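Local coordinates for protein ATP-dependent 6-phosphofructokinase subunit beta (Saccharomyces cerevisiae, PDB 3O8O) that catalyses the ATP-dependent phosphorylation of fructose 6-phosphate to fructose 1,6-bisphosphate, the first committing step of glycolysis, as part of an allosterically regulated heterooctamer, at residues H144-C148 with A313-P319. Sequence-based numbering, arbitrary orientation.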
ATOM      1  N   HIS B 144      25.695  14.446 -57.342  1.00 81.28           N
ATOM      2  CA  HIS B 144      25.037  15.540 -56.633  1.00 81.28           C
ATOM      3  C   HIS B 144      25.204  15.469 -55.138  1.00 81.28           C
ATOM      4  O   HIS B 144      25.087  14.390 -54.544  1.00 81.28           O
ATOM      5  CB  HIS B 144      23.543  15.553 -56.925  1.00 81.28           C
ATOM      6  CG  HIS B 144      23.226  15.836 -58.348  1.00 81.28           C
ATOM      7  ND1 HIS B 144      23.638  16.990 -58.978  1.00 81.28           N
ATOM      8  CD2 HIS B 144      22.585  15.097 -59.282  1.00 81.28           C
ATOM      9  CE1 HIS B 144      23.267  16.950 -60.244  1.00 81.28           C
ATOM     10  NE2 HIS B 144      22.627  15.810 -60.454  1.00 81.28           N
ATOM     11  N   LEU B 145      25.461  16.625 -54.530  1.00 81.28           N
ATOM     12  CA  LEU B 145      25.603  16.693 -53.080  1.00 81.28           C
ATOM     13  C   LEU B 145      24.334  17.262 -52.449  1.00 81.28           C
ATOM     14  O   LEU B 145      23.856  18.336 -52.827  1.00 81.28           O
ATOM     15  CB  LEU B 145      26.792  17.569 -52.682  1.00 64.33           C
ATOM     16  CG  LEU B 145      27.030  17.599 -51.172  1.00 63.70           C
ATOM     17  CD1 LEU B 145      27.383  16.191 -50.684  1.00 63.47           C
ATOM     18  CD2 LEU B 145      28.149  18.581 -50.851  1.00 64.00           C
ATOM     19  N   ASN B 146      23.774  16.528 -51.502  1.00 81.20           N
ATOM     20  CA  ASN B 146      22.589  17.013 -50.817  1.00 81.20           C
ATOM     21  C   ASN B 146      23.024  17.411 -49.403  1.00 81.20           C
ATOM     22  O   ASN B 146      23.696  16.645 -48.701  1.00 81.20           O
ATOM     23  CB  ASN B 146      21.509  15.930 -50.724  1.00 81.28           C
ATOM     24  CG  ASN B 146      21.127  15.354 -52.077  1.00 81.28           C
ATOM     25  OD1 ASN B 146      21.902  14.615 -52.697  1.00 81.28           O
ATOM     26  ND2 ASN B 146      19.922  15.685 -52.542  1.00 81.28           N
ATOM     27  N   ILE B 147      22.656  18.616 -48.987  1.00 81.28           N
ATOM     28  CA  ILE B 147      23.021  19.056 -47.652  1.00 81.28           C
ATOM     29  C   ILE B 147      21.840  19.677 -46.939  1.00 81.28           C
ATOM     30  O   ILE B 147      20.798  19.948 -47.550  1.00 81.28           O
ATOM     31  CB  ILE B 147      24.138  20.101 -47.677  1.00 47.49           C
ATOM     32  CG1 ILE B 147      23.563  21.461 -48.102  1.00 47.49           C
ATOM     33  CG2 ILE B 147      25.260  19.604 -48.576  1.00 47.49           C
ATOM     34  CD1 ILE B 147      24.584  22.609 -48.035  1.00 61.20           C
ATOM     35  N   CYS B 148      22.011  19.859 -45.632  1.00 78.40           N
ATOM     36  CA  CYS B 148      21.008  20.494 -44.796  1.00 78.19           C
ATOM     37  C   CYS B 148      21.720  21.121 -43.633  1.00 77.49           C
ATOM     38  O   CYS B 148      22.710  20.593 -43.118  1.00 78.10           O
ATOM     39  CB  CYS B 148      19.967  19.526 -44.270  1.00 81.28           C
ATOM     40  SG  CYS B 148      18.636  20.438 -43.454  1.00 81.28           S
ATOM     41  N   ALA B 313      15.019  16.258 -44.456  1.00 81.28           N
ATOM     42  CA  ALA B 313      15.313  17.279 -45.458  1.00 81.28           C
ATOM     43  C   ALA B 313      16.313  16.821 -46.509  1.00 81.28           C
ATOM     44  O   ALA B 313      15.992  16.817 -47.702  1.00 81.28           O
ATOM     45  CB  ALA B 313      15.833  18.536 -44.784  1.00 81.28           C
ATOM     46  N   VAL B 314      17.523  16.450 -46.088  1.00 81.27           N
ATOM     47  CA  VAL B 314      18.524  16.008 -47.059  1.00 81.27           C
ATOM     48  C   VAL B 314      18.035  14.787 -47.802  1.00 81.27           C
ATOM     49  O   VAL B 314      18.415  14.581 -48.957  1.00 81.27           O
ATOM     50  CB  VAL B 314      19.879  15.641 -46.429  1.00 63.39           C
ATOM     51  CG1 VAL B 314      20.518  16.848 -45.831  1.00 62.56           C
ATOM     52  CG2 VAL B 314      19.694  14.531 -45.396  1.00 63.14           C
ATOM     53  N   LEU B 315      17.209  13.973 -47.145  1.00 72.13           N
ATOM     54  CA  LEU B 315      16.675  12.774 -47.786  1.00 71.63           C
ATOM     55  C   LEU B 315      15.651  13.073 -48.876  1.00 71.06           C
ATOM     56  O   LEU B 315      15.367  12.214 -49.717  1.00 69.46           O
ATOM     57  CB  LEU B 315      16.052  11.821 -46.771  1.00 59.49           C
ATOM     58  CG  LEU B 315      17.022  10.831 -46.124  1.00 58.86           C
ATOM     59  CD1 LEU B 315      16.236   9.672 -45.577  1.00 58.63           C
ATOM     60  CD2 LEU B 315      18.015  10.310 -47.137  1.00 58.57           C
ATOM     61  N   GLU B 316      15.079  14.273 -48.865  1.00 81.28           N
ATOM     62  CA  GLU B 316      14.136  14.620 -49.914  1.00 81.28           C
ATOM     63  C   GLU B 316      14.584  15.838 -50.721  1.00 81.28           C
ATOM     64  O   GLU B 316      13.817  16.374 -51.525  1.00 81.28           O
ATOM     65  CB  GLU B 316      12.717  14.805 -49.353  1.00 81.28           C
ATOM     66  CG  GLU B 316      12.607  15.603 -48.071  1.00 81.28           C
ATOM     67  CD  GLU B 316      11.214  15.512 -47.476  1.00 81.28           C
ATOM     68  OE1 GLU B 316      10.366  16.386 -47.779  1.00 81.28           O
ATOM     69  OE2 GLU B 316      10.962  14.547 -46.719  1.00 81.28           O
ATOM     70  N   SER B 317      15.825  16.278 -50.523  1.00 81.28           N
ATOM     71  CA  SER B 317      16.326  17.409 -51.298  1.00 81.28           C
ATOM     72  C   SER B 317      16.705  16.849 -52.669  1.00 81.28           C
ATOM     73  O   SER B 317      17.047  15.656 -52.793  1.00 81.28           O
ATOM     74  CB  SER B 317      17.564  18.025 -50.649  1.00 65.69           C
ATOM     75  OG  SER B 317      18.732  17.733 -51.403  1.00 65.69           O
ATOM     76  N   THR B 318      16.633  17.712 -53.688  1.00 81.28           N
ATOM     77  CA  THR B 318      16.963  17.340 -55.070  1.00 81.28           C
ATOM     78  C   THR B 318      17.910  18.362 -55.698  1.00 81.28           C
ATOM     79  O   THR B 318      18.132  19.445 -55.137  1.00 81.28           O
ATOM     80  CB  THR B 318      15.716  17.306 -55.954  1.00 80.55           C
ATOM     81  OG1 THR B 318      15.250  18.654 -56.144  1.00 80.55           O
ATOM     82  CG2 THR B 318      14.624  16.415 -55.319  1.00 80.55           C
ATOM     83  N   PRO B 319      18.471  18.032 -56.884  1.00 81.28           N
ATOM     84  CA  PRO B 319      19.389  18.967 -57.539  1.00 81.28           C
ATOM     85  C   PRO B 319      18.772  20.350 -57.748  1.00 81.28           C
ATOM     86  O   PRO B 319      19.502  21.345 -57.854  1.00 81.28           O
ATOM     87  CB  PRO B 319      19.728  18.253 -58.852  1.00 74.55           C
ATOM     88  CG  PRO B 319      19.709  16.798 -58.454  1.00 74.44           C
ATOM     89  CD  PRO B 319      18.426  16.749 -57.620  1.00 74.57           C
TER
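Start at Ala313, in the last turns of helix 297-316, where the methyl CB lies 3.6 Å from SG of Cys148, an apolar contact on the side of the strand that faces the helix. Val314 follows and turns its side chain toward the strand, with CG1 of Val314 resting 3.3 Å from the backbone C of Ile147. O of Val314 sits 3.8 Å from CB of Asn146. Farther on, Ser317 accepts the one hydrogen bond between the segments, from ND2 of Asn146 to OG of Ser317 at 2.6 Å, so the strand's first residue is tied to the segment that follows the helix. At Pro319, CG lies over one face of the His144 ring, 3.6 Å from its centroid, a CH-pi contact near the surface. Helices 297-316 and 108-129 flank the two faces of the mixed sheet, the alpha/beta sandwich of the phosphofructokinase fold, in what is inferred to be the N-terminal catalytic domain. Val314 also touches Ile103 on the adjacent strand 101-106 and Ile6 on 5-11, the strand beyond it. From the other face, helix 108-129 receives Leu145 and Ile147, while beyond Pro319 the chain enters strand 324-328, which pairs parallel to 146-151.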